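Long-range contacts in transcriptional activator TenA-1 (Sulfolobus solfataricus P2, PDB 2QZC), which is probably a TenA-like thiaminase with a heme oxygenase-like fold, inferred to act in thiamin metabolism despite its name as a transcriptional activator: residues N7-L11 with L179-I184; L36-F41 with V155-W159; Y51-R57 with Y115-Y120. One frame throughout, in Å; residues are numbered along the deposited sequence.

Contact 1. Residues N7-L11 with L179-I184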
loop_
_atom_site.group_PDB
_atom_site.type_symbol
_atom_site.label_atom_id
_atom_site.label_comp_id
_atom_site.label_asym_id
_atom_site.label_seq_id
_atom_site.Cartn_x
_atom_site.Cartn_y
_atom_site.Cartn_z
ATOM N N ASN A 7 21.154 -11.882 4.400
ATOM C CA ASN A 7 20.395 -12.451 3.279
ATOM C C ASN A 7 20.766 -11.856 1.915
ATOM O O ASN A 7 20.993 -12.621 0.945
ATOM C CB ASN A 7 18.873 -12.380 3.531
ATOM C CG ASN A 7 18.364 -13.459 4.482
ATOM O OD1 ASN A 7 19.055 -14.452 4.753
ATOM N ND2 ASN A 7 17.107 -13.297 4.937
ATOM N N VAL A 8 20.839 -10.520 1.817
ATOM C CA VAL A 8 21.137 -9.930 0.495
ATOM C C VAL A 8 22.515 -10.334 -0.015
ATOM O O VAL A 8 22.680 -10.618 -1.179
ATOM C CB VAL A 8 20.884 -8.416 0.403
ATOM C CG1 VAL A 8 21.965 -7.621 1.085
ATOM C CG2 VAL A 8 20.717 -8.028 -1.088
ATOM N N GLU A 9 23.509 -10.430 0.886
ATOM C CA GLU A 9 24.853 -10.894 0.495
ATOM C C GLU A 9 24.838 -12.343 -0.039
ATOM O O GLU A 9 25.474 -12.687 -1.028
ATOM C CB GLU A 9 25.810 -10.756 1.697
ATOM C CG GLU A 9 27.256 -11.091 1.421
ATOM C CD GLU A 9 28.160 -11.100 2.685
ATOM O OE1 GLU A 9 27.675 -11.385 3.825
ATOM O OE2 GLU A 9 29.373 -10.872 2.499
ATOM N N ASN A 10 24.114 -13.203 0.664
ATOM C CA ASN A 10 24.027 -14.600 0.280
ATOM C C ASN A 10 23.285 -14.778 -1.039
ATOM O O ASN A 10 23.643 -15.646 -1.828
ATOM C CB ASN A 10 23.352 -15.410 1.385
ATOM C CG ASN A 10 24.140 -15.407 2.693
ATOM O OD1 ASN A 10 25.346 -15.185 2.697
ATOM N ND2 ASN A 10 23.455 -15.682 3.782
ATOM N N LEU A 11 22.233 -13.984 -1.245
ATOM C CA LEU A 11 21.473 -14.034 -2.495
ATOM C C LEU A 11 22.374 -13.549 -3.629
ATOM O O LEU A 11 22.446 -14.215 -4.660
ATOM C CB LEU A 11 20.193 -13.207 -2.404
ATOM C CG LEU A 11 19.087 -13.828 -1.540
ATOM C CD1 LEU A 11 18.047 -12.794 -1.072
ATOM C CD2 LEU A 11 18.395 -14.993 -2.255
ATOM N N LEU A 179 13.553 -8.219 4.594
ATOM C CA LEU A 179 14.249 -9.375 4.021
ATOM C C LEU A 179 14.969 -10.205 5.079
ATOM O O LEU A 179 15.013 -11.438 4.947
ATOM C CB LEU A 179 15.231 -8.952 2.915
ATOM C CG LEU A 179 15.956 -10.031 2.109
ATOM C CD1 LEU A 179 14.958 -10.846 1.266
ATOM C CD2 LEU A 179 16.981 -9.409 1.195
ATOM N N ASP A 180 15.502 -9.546 6.110
ATOM C CA ASP A 180 16.199 -10.293 7.196
ATOM C C ASP A 180 15.311 -11.301 7.951
ATOM O O ASP A 180 15.856 -12.222 8.597
ATOM C CB ASP A 180 16.897 -9.317 8.142
ATOM C CG ASP A 180 18.118 -8.648 7.508
ATOM O OD1 ASP A 180 18.719 -9.180 6.543
ATOM O OD2 ASP A 180 18.474 -7.557 8.007
ATOM N N GLU A 181 13.978 -11.154 7.853
ATOM C CA GLU A 181 13.005 -12.081 8.472
ATOM C C GLU A 181 12.778 -13.348 7.665
ATOM O O GLU A 181 12.149 -14.303 8.164
ATOM C CB GLU A 181 11.621 -11.430 8.698
ATOM C CG GLU A 181 11.482 -10.604 9.954
ATOM C CD GLU A 181 10.024 -10.432 10.405
ATOM O OE1 GLU A 181 9.284 -11.439 10.546
ATOM O OE2 GLU A 181 9.633 -9.288 10.663
ATOM N N VAL A 182 13.269 -13.389 6.425
ATOM C CA VAL A 182 13.056 -14.519 5.545
ATOM C C VAL A 182 14.130 -15.591 5.742
ATOM O O VAL A 182 15.308 -15.260 5.850
ATOM C CB VAL A 182 13.042 -14.075 4.027
ATOM C CG1 VAL A 182 12.755 -15.242 3.095
ATOM C CG2 VAL A 182 11.981 -12.972 3.815
ATOM N N SER A 183 13.689 -16.850 5.842
ATOM C CA SER A 183 14.583 -17.996 5.891
ATOM C C SER A 183 14.846 -18.371 4.430
ATOM O O SER A 183 13.995 -18.966 3.767
ATOM C CB SER A 183 13.968 -19.098 6.728
ATOM O OG SER A 183 14.924 -20.150 6.892
ATOM N N ILE A 184 16.038 -18.054 3.922
ATOM C CA ILE A 184 16.312 -18.247 2.484
ATOM C C ILE A 184 16.551 -19.716 2.138
ATOM O O ILE A 184 17.286 -20.436 2.831
ATOM C CB ILE A 184 17.513 -17.416 2.041
ATOM C CG1 ILE A 184 17.253 -15.911 2.238
ATOM C CG2 ILE A 184 17.918 -17.713 0.575
ATOM C CD1 ILE A 184 16.095 -15.332 1.368
HETATM O O HOH W 1 19.752 -11.588 6.903
HETATM O O HOH W 2 20.095 -8.688 3.897
#
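Asn7 reaches from the N-terminal helix into the type I turn Leu179-Val182, an example of one side-chain amide serving two backbone carbonyls. Its CB touches two apolar neighbours, Leu179 CG at 4.0 Å and Ile184 CG1. With CG turned anti to its own carbonyl carbon (chi1 -78°), the amide heads into the bend of the turn, and the side chain of Ile184 slides past it the other way, its CG1 close to CG and 3.4 Å from Asn7 OD1. At the tip, ND2 spends both hydrogens on the turn. One bond, 2.8 Å from ND2 to Leu179 O, lies in the amide plane of Asn7 yet comes from above the carbonyl plane. The other runs from ND2 to Val182 O, also 2.8 Å, and is tilted from both planes. Both are moderately bent, with N-H...O angles of 147° and 150° respectively. Because Val182 N closes the turn by donating to Leu179 O from the opposite carbonyl face, that oxygen is held by two donors. The two bonds of ND2 together fix the rotation of the amide.

Beside this grip, two waters bridge Asp180 OD1 to the helix backbone: one joins it to Asn7 N, the other to Val8 N. An apolar layer completes the contact. Leu179 CD2 lies 4.1 Å from Val8 CB and also meets Leu11 CD1, while Leu11 CD2 touches Ile184 CG2 at 4.0 Å.

Helix 6-14 thus packs against the loop linking helix 166-179 to helix 186-208. Helix 127-148 packs against both pieces, with Thr135 against Val8 and Val132 against Leu179 and Ile184, and helix 186-208 adds Leu189 and Phe192 around Leu11.

Contact 2. Residues L36-F41 with V155-W159; sequences LPLDIF and VYKTW
Phe41, the middle of three aromatic rings, meets Tyr156 edge to face. Tyr156 presents its edge, CE1 standing 3.5 Å from Phe41 CG over one face of the phenyl ring, nearer the ring's margin than its centre; the planes are at 77°. Phe41 in turn directs its own edge at the five-membered ring of Trp159, nearly perpendicular at 88°, with Phe41 CZ 3.7 Å from Trp159 CD1. The result is two T-shaped (edge-to-face) pairs in succession; with CG anti to the backbone N (chi1 -173°), the phenyl ring is directed at helix 154-164.

A single hydrogen bond joins the two segments: Tyr156 OH donates to Leu36 O at 2.6 Å, from well above the carbonyl plane, just before Pro37 at the N-cap of helix 38-63.

Apolar contacts surround these groups. Val155 CG1 comes within 3.5 Å of Phe41 CE2, and Leu38 CD2 bridges Val155 CG1 and the phenolic end of Tyr156. The Leu36 side chain crosses that of Tyr156 at about a right angle, with CB beside the hydroxyl.

Such an aromatic cluster, here tying the start of helix 38-63 to helix 154-164, is partly buried helix-to-helix packing at one end of the all-helical, heme oxygenase-like fold.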
loop_
_atom_site.group_PDB
_atom_site.type_symbol
_atom_site.label_atom_id
_atom_site.label_comp_id
_atom_site.label_asym_id
_atom_site.label_seq_id
_atom_site.Cartn_x
_atom_site.Cartn_y
_atom_site.Cartn_z
ATOM N N LEU A 36 25.833 6.760 -23.874
ATOM C CA LEU A 36 24.556 6.149 -24.218
ATOM C C LEU A 36 23.717 7.148 -25.001
ATOM O O LEU A 36 23.469 8.261 -24.500
ATOM C CB LEU A 36 23.767 5.725 -22.956
ATOM C CG LEU A 36 22.473 4.929 -23.201
ATOM C CD1 LEU A 36 22.823 3.515 -23.680
ATOM C CD2 LEU A 36 21.620 4.892 -21.908
ATOM N N PRO A 37 23.265 6.774 -26.212
ATOM C CA PRO A 37 22.422 7.705 -26.934
ATOM C C PRO A 37 21.125 8.048 -26.196
ATOM O O PRO A 37 20.480 7.144 -25.626
ATOM C CB PRO A 37 22.104 6.960 -28.228
ATOM C CG PRO A 37 23.175 5.997 -28.398
ATOM C CD PRO A 37 23.506 5.556 -26.998
ATOM N N LEU A 38 20.736 9.314 -26.197
ATOM C CA LEU A 38 19.505 9.716 -25.524
ATOM C C LEU A 38 18.246 9.030 -26.059
ATOM O O LEU A 38 17.310 8.820 -25.256
ATOM C CB LEU A 38 19.355 11.248 -25.433
ATOM C CG LEU A 38 20.310 11.982 -24.476
ATOM C CD1 LEU A 38 19.972 13.490 -24.593
ATOM C CD2 LEU A 38 20.213 11.554 -23.017
ATOM N N ASP A 39 18.189 8.653 -27.337
ATOM C CA ASP A 39 17.006 7.926 -27.872
ATOM C C ASP A 39 16.841 6.554 -27.187
ATOM O O ASP A 39 15.697 6.090 -26.990
ATOM C CB ASP A 39 16.995 7.752 -29.412
ATOM C CG ASP A 39 18.038 6.740 -29.937
ATOM O OD1 ASP A 39 19.248 6.964 -29.730
ATOM O OD2 ASP A 39 17.663 5.732 -30.591
ATOM N N ILE A 40 17.967 5.913 -26.852
ATOM C CA ILE A 40 17.925 4.623 -26.153
ATOM C C ILE A 40 17.485 4.864 -24.728
ATOM O O ILE A 40 16.659 4.092 -24.184
ATOM C CB ILE A 40 19.247 3.860 -26.260
ATOM C CG1 ILE A 40 19.397 3.373 -27.709
ATOM C CG2 ILE A 40 19.302 2.674 -25.273
ATOM C CD1 ILE A 40 20.701 2.668 -28.008
ATOM N N PHE A 41 18.012 5.905 -24.080
ATOM C CA PHE A 41 17.578 6.194 -22.715
ATOM C C PHE A 41 16.094 6.533 -22.658
ATOM O O PHE A 41 15.383 6.128 -21.715
ATOM C CB PHE A 41 18.382 7.350 -22.118
ATOM C CG PHE A 41 18.095 7.581 -20.656
ATOM C CD1 PHE A 41 18.473 6.628 -19.718
ATOM C CD2 PHE A 41 17.550 8.773 -20.221
ATOM C CE1 PHE A 41 18.242 6.836 -18.375
ATOM C CE2 PHE A 41 17.333 8.977 -18.867
ATOM C CZ PHE A 41 17.707 8.012 -17.961
ATOM N N VAL A 155 21.842 14.396 -17.908
ATOM C CA VAL A 155 20.646 13.518 -17.855
ATOM C C VAL A 155 20.930 12.298 -16.988
ATOM O O VAL A 155 20.138 11.978 -16.089
ATOM C CB VAL A 155 20.181 13.118 -19.262
ATOM C CG1 VAL A 155 19.146 11.985 -19.198
ATOM C CG2 VAL A 155 19.595 14.320 -19.962
ATOM N N TYR A 156 22.066 11.633 -17.211
ATOM C CA TYR A 156 22.410 10.435 -16.419
ATOM C C TYR A 156 22.724 10.706 -14.981
ATOM O O TYR A 156 22.290 9.967 -14.094
ATOM C CB TYR A 156 23.457 9.540 -17.137
ATOM C CG TYR A 156 23.066 9.271 -18.567
ATOM C CD1 TYR A 156 21.736 8.971 -18.915
ATOM C CD2 TYR A 156 23.993 9.320 -19.597
ATOM C CE1 TYR A 156 21.359 8.765 -20.202
ATOM C CE2 TYR A 156 23.601 9.113 -20.921
ATOM C CZ TYR A 156 22.272 8.840 -21.218
ATOM O OH TYR A 156 21.823 8.623 -22.483
ATOM N N LYS A 157 23.391 11.820 -14.698
ATOM C CA LYS A 157 23.630 12.239 -13.326
ATOM C C LYS A 157 22.288 12.528 -12.620
ATOM O O LYS A 157 22.088 12.168 -11.459
ATOM C CB LYS A 157 24.552 13.494 -13.312
ATOM C CG LYS A 157 24.944 13.965 -11.938
ATOM C CD LYS A 157 25.827 15.243 -11.961
ATOM C CE LYS A 157 27.179 15.017 -12.519
ATOM N NZ LYS A 157 28.037 14.065 -11.744
ATOM N N THR A 158 21.380 13.193 -13.325
ATOM C CA THR A 158 20.044 13.499 -12.764
ATOM C C THR A 158 19.274 12.219 -12.434
ATOM O O THR A 158 18.716 12.093 -11.337
ATOM C CB THR A 158 19.208 14.362 -13.719
ATOM O OG1 THR A 158 19.874 15.624 -13.940
ATOM C CG2 THR A 158 17.804 14.649 -13.144
ATOM N N TRP A 159 19.266 11.278 -13.379
ATOM C CA TRP A 159 18.604 9.984 -13.142
ATOM C C TRP A 159 19.205 9.302 -11.930
ATOM O O TRP A 159 18.475 8.851 -11.031
ATOM C CB TRP A 159 18.773 9.105 -14.385
ATOM C CG TRP A 159 18.259 7.682 -14.221
ATOM C CD1 TRP A 159 16.981 7.235 -14.435
ATOM C CD2 TRP A 159 19.032 6.547 -13.871
ATOM N NE1 TRP A 159 16.909 5.905 -14.177
ATOM C CE2 TRP A 159 18.137 5.440 -13.821
ATOM C CE3 TRP A 159 20.366 6.348 -13.519
ATOM C CZ2 TRP A 159 18.564 4.154 -13.484
ATOM C CZ3 TRP A 159 20.783 5.099 -13.143
ATOM C CH2 TRP A 159 19.881 3.992 -13.148
#

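Contact 3. Residues Y51-R57 with Y115-Y120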
loop_
_atom_site.group_PDB
_atom_site.type_symbol
_atom_site.label_atom_id
_atom_site.label_comp_id
_atom_site.label_asym_id
_atom_site.label_seq_id
_atom_site.Cartn_x
_atom_site.Cartn_y
_atom_site.Cartn_z
ATOM N N TYR A 51 6.851 -0.441 -16.123
ATOM C CA TYR A 51 7.290 -1.370 -15.115
ATOM C C TYR A 51 6.980 -0.917 -13.684
ATOM O O TYR A 51 6.467 -1.688 -12.845
ATOM C CB TYR A 51 8.826 -1.624 -15.250
ATOM C CG TYR A 51 9.427 -2.422 -14.150
ATOM C CD1 TYR A 51 9.477 -3.811 -14.222
ATOM C CD2 TYR A 51 9.962 -1.804 -12.990
ATOM C CE1 TYR A 51 10.027 -4.569 -13.173
ATOM C CE2 TYR A 51 10.508 -2.547 -11.982
ATOM C CZ TYR A 51 10.549 -3.950 -12.070
ATOM O OH TYR A 51 11.108 -4.778 -11.084
ATOM N N VAL A 52 7.338 0.327 -13.374
ATOM C CA VAL A 52 7.199 0.846 -11.991
ATOM C C VAL A 52 5.766 0.822 -11.516
ATOM O O VAL A 52 5.499 0.502 -10.343
ATOM C CB VAL A 52 7.800 2.246 -11.828
ATOM C CG1 VAL A 52 7.390 2.908 -10.492
ATOM C CG2 VAL A 52 9.307 2.133 -11.919
ATOM N N GLU A 53 4.813 1.122 -12.396
ATOM C CA GLU A 53 3.413 1.073 -11.972
ATOM C C GLU A 53 3.011 -0.378 -11.633
ATOM O O GLU A 53 2.330 -0.652 -10.636
ATOM C CB GLU A 53 2.480 1.668 -13.031
ATOM C CG GLU A 53 1.029 1.695 -12.518
ATOM C CD GLU A 53 0.020 2.238 -13.499
ATOM O OE1 GLU A 53 0.413 3.011 -14.376
ATOM O OE2 GLU A 53 -1.177 1.902 -13.383
ATOM N N ASP A 54 3.384 -1.336 -12.484
ATOM C CA ASP A 54 3.088 -2.743 -12.168
ATOM C C ASP A 54 3.810 -3.219 -10.911
ATOM O O ASP A 54 3.261 -3.978 -10.115
ATOM C CB ASP A 54 3.488 -3.636 -13.361
ATOM C CG ASP A 54 2.550 -3.520 -14.537
ATOM O OD1 ASP A 54 1.312 -3.557 -14.334
ATOM O OD2 ASP A 54 3.061 -3.463 -15.672
HETATM N N MSE A 55 5.050 -2.799 -10.734
HETATM C CA MSE A 55 5.844 -3.127 -9.516
HETATM C C MSE A 55 5.128 -2.626 -8.252
HETATM O O MSE A 55 5.048 -3.340 -7.254
HETATM C CB MSE A 55 7.225 -2.478 -9.630
HETATM C CG MSE A 55 8.174 -2.815 -8.565
HETATM SE SE MSE A 55 9.594 -1.440 -8.397
HETATM C CE MSE A 55 8.571 -0.081 -7.488
ATOM N N LEU A 56 4.596 -1.415 -8.314
ATOM C CA LEU A 56 3.867 -0.851 -7.170
ATOM C C LEU A 56 2.591 -1.634 -6.921
ATOM O O LEU A 56 2.237 -1.935 -5.749
ATOM C CB LEU A 56 3.543 0.617 -7.394
ATOM C CG LEU A 56 4.718 1.574 -7.355
ATOM C CD1 LEU A 56 4.311 2.943 -7.845
ATOM C CD2 LEU A 56 5.285 1.680 -5.966
ATOM N N ARG A 57 1.855 -1.985 -8.002
ATOM C CA ARG A 57 0.650 -2.793 -7.805
ATOM C C ARG A 57 0.960 -4.141 -7.167
ATOM O O ARG A 57 0.257 -4.625 -6.247
ATOM C CB ARG A 57 -0.120 -2.929 -9.107
ATOM C CG ARG A 57 -0.700 -1.595 -9.586
ATOM C CD ARG A 57 -1.419 -1.817 -10.912
ATOM N NE ARG A 57 -1.947 -0.580 -11.500
ATOM C CZ ARG A 57 -3.095 0.007 -11.142
ATOM N NH1 ARG A 57 -3.843 -0.507 -10.212
ATOM N NH2 ARG A 57 -3.511 1.115 -11.745
ATOM N N TYR A 115 8.684 -9.754 -16.995
ATOM C CA TYR A 115 9.210 -9.345 -15.695
ATOM C C TYR A 115 8.073 -8.860 -14.791
ATOM O O TYR A 115 7.955 -9.262 -13.600
ATOM C CB TYR A 115 10.285 -8.302 -15.875
ATOM C CG TYR A 115 11.159 -7.952 -14.674
ATOM C CD1 TYR A 115 11.097 -8.608 -13.439
ATOM C CD2 TYR A 115 12.175 -7.007 -14.852
ATOM C CE1 TYR A 115 11.949 -8.278 -12.384
ATOM C CE2 TYR A 115 13.051 -6.698 -13.805
ATOM C CZ TYR A 115 12.936 -7.338 -12.567
ATOM O OH TYR A 115 13.798 -6.997 -11.542
ATOM N N THR A 116 7.227 -8.006 -15.361
ATOM C CA THR A 116 6.072 -7.551 -14.568
ATOM C C THR A 116 5.162 -8.719 -14.179
ATOM O O THR A 116 4.683 -8.778 -13.053
ATOM C CB THR A 116 5.309 -6.418 -15.263
ATOM O OG1 THR A 116 4.774 -6.892 -16.504
ATOM C CG2 THR A 116 6.177 -5.168 -15.443
ATOM N N ARG A 117 4.887 -9.648 -15.113
ATOM C CA ARG A 117 4.041 -10.792 -14.776
ATOM C C ARG A 117 4.675 -11.705 -13.729
ATOM O O ARG A 117 3.963 -12.331 -12.911
ATOM C CB ARG A 117 3.546 -11.530 -16.033
ATOM C CG ARG A 117 2.288 -10.946 -16.625
ATOM C CD ARG A 117 2.357 -9.477 -16.951
ATOM N NE ARG A 117 1.106 -8.995 -17.526
ATOM C CZ ARG A 117 0.808 -7.709 -17.691
ATOM N NH1 ARG A 117 1.651 -6.749 -17.355
ATOM N NH2 ARG A 117 -0.342 -7.405 -18.254
ATOM N N HIS A 118 6.001 -11.787 -13.730
ATOM C CA HIS A 118 6.791 -12.526 -12.699
ATOM C C HIS A 118 6.516 -11.923 -11.302
ATOM O O HIS A 118 6.216 -12.634 -10.345
ATOM C CB HIS A 118 8.272 -12.415 -13.108
ATOM C CG HIS A 118 9.298 -12.826 -12.089
ATOM N ND1 HIS A 118 9.569 -14.139 -11.757
ATOM C CD2 HIS A 118 10.213 -12.068 -11.436
ATOM C CE1 HIS A 118 10.607 -14.152 -10.933
ATOM N NE2 HIS A 118 11.021 -12.918 -10.735
ATOM N N LEU A 119 6.604 -10.591 -11.182
ATOM C CA LEU A 119 6.340 -9.919 -9.883
ATOM C C LEU A 119 4.907 -10.167 -9.435
ATOM O O LEU A 119 4.675 -10.451 -8.272
ATOM C CB LEU A 119 6.636 -8.418 -9.949
ATOM C CG LEU A 119 8.088 -8.058 -10.235
ATOM C CD1 LEU A 119 8.200 -6.523 -10.280
ATOM C CD2 LEU A 119 9.038 -8.635 -9.186
ATOM N N TYR A 120 3.929 -10.036 -10.359
ATOM C CA TYR A 120 2.556 -10.301 -9.966
ATOM C C TYR A 120 2.351 -11.728 -9.487
ATOM O O TYR A 120 1.572 -11.966 -8.531
ATOM C CB TYR A 120 1.566 -9.995 -11.112
ATOM C CG TYR A 120 1.257 -8.536 -11.392
ATOM C CD1 TYR A 120 0.517 -7.798 -10.489
ATOM C CD2 TYR A 120 1.660 -7.890 -12.583
ATOM C CE1 TYR A 120 0.161 -6.501 -10.765
ATOM C CE2 TYR A 120 1.302 -6.588 -12.861
ATOM C CZ TYR A 120 0.593 -5.870 -11.909
ATOM O OH TYR A 120 0.226 -4.584 -12.209
HETATM O O HOH W 3 -0.510 -4.707 -16.092
#
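Asp54 and Tyr120 form the one direct hydrogen bond between segments 51-57 and 115-120, whose axes run nearly parallel, 8° apart in direction and 9.2 Å apart at closest approach. Tyr120 OH donates to Asp54 OD1 at 2.6 Å, approaching on the anti side, 21° out of the carboxylate plane.

Charge is arranged around the same carboxylate. Arg117 NH1 faces Asp54 OD2 in a long salt bridge of 4.0 Å, supplemented by a water that donates to OD1 and is weakly bound by NH1. OD2 is also hydrogen-bonded to Tyr108 OH. In a separate salt bridge Arg57 grips Glu53 OE2 with two nitrogens; its guanidinium also reaches Gly66 and Ser64 of the second subunit.

Packing fills the rest. Arg57 methylenes lie alongside Tyr120. Tyr51 CE1 sits over the centre of the Tyr115 ring, the planes 48° apart, and Tyr51 OH touches Leu119 CD1 at 3.5 Å. Tyr115 OH bonds Glu199, and both tyrosines touch Cys137. As in TenA relatives, this end probably lines the active-site pocket; an imidazole near Tyr51, likely from the crystallisation liquor, is consistent with that.

With two phenols, a water and a distant arginine around it, buried Asp54 would plausibly be stabilised as a carboxylate.

How the contacts relate
Each contact lies within the chain span of the one before it: contact 1 joins the chain's beginning to a loop near residue 180, contact 2 falls within that span, and contact 3 within the span of contact 2. In space they stay separate. Contacts 1 and 2 lie on opposite sides of the chain's centre, their own centres 33 Å apart, whereas contact 3 is more central, 21 Å from contact 1 and 23 Å from contact 2, centre to centre. Helix 38-63 connects the peripheral contact 2, where its start meets helix 154-164, to contact 3, where it meets helix 110-125 and where the Tyr51-Tyr115 end probably borders the active-site pocket.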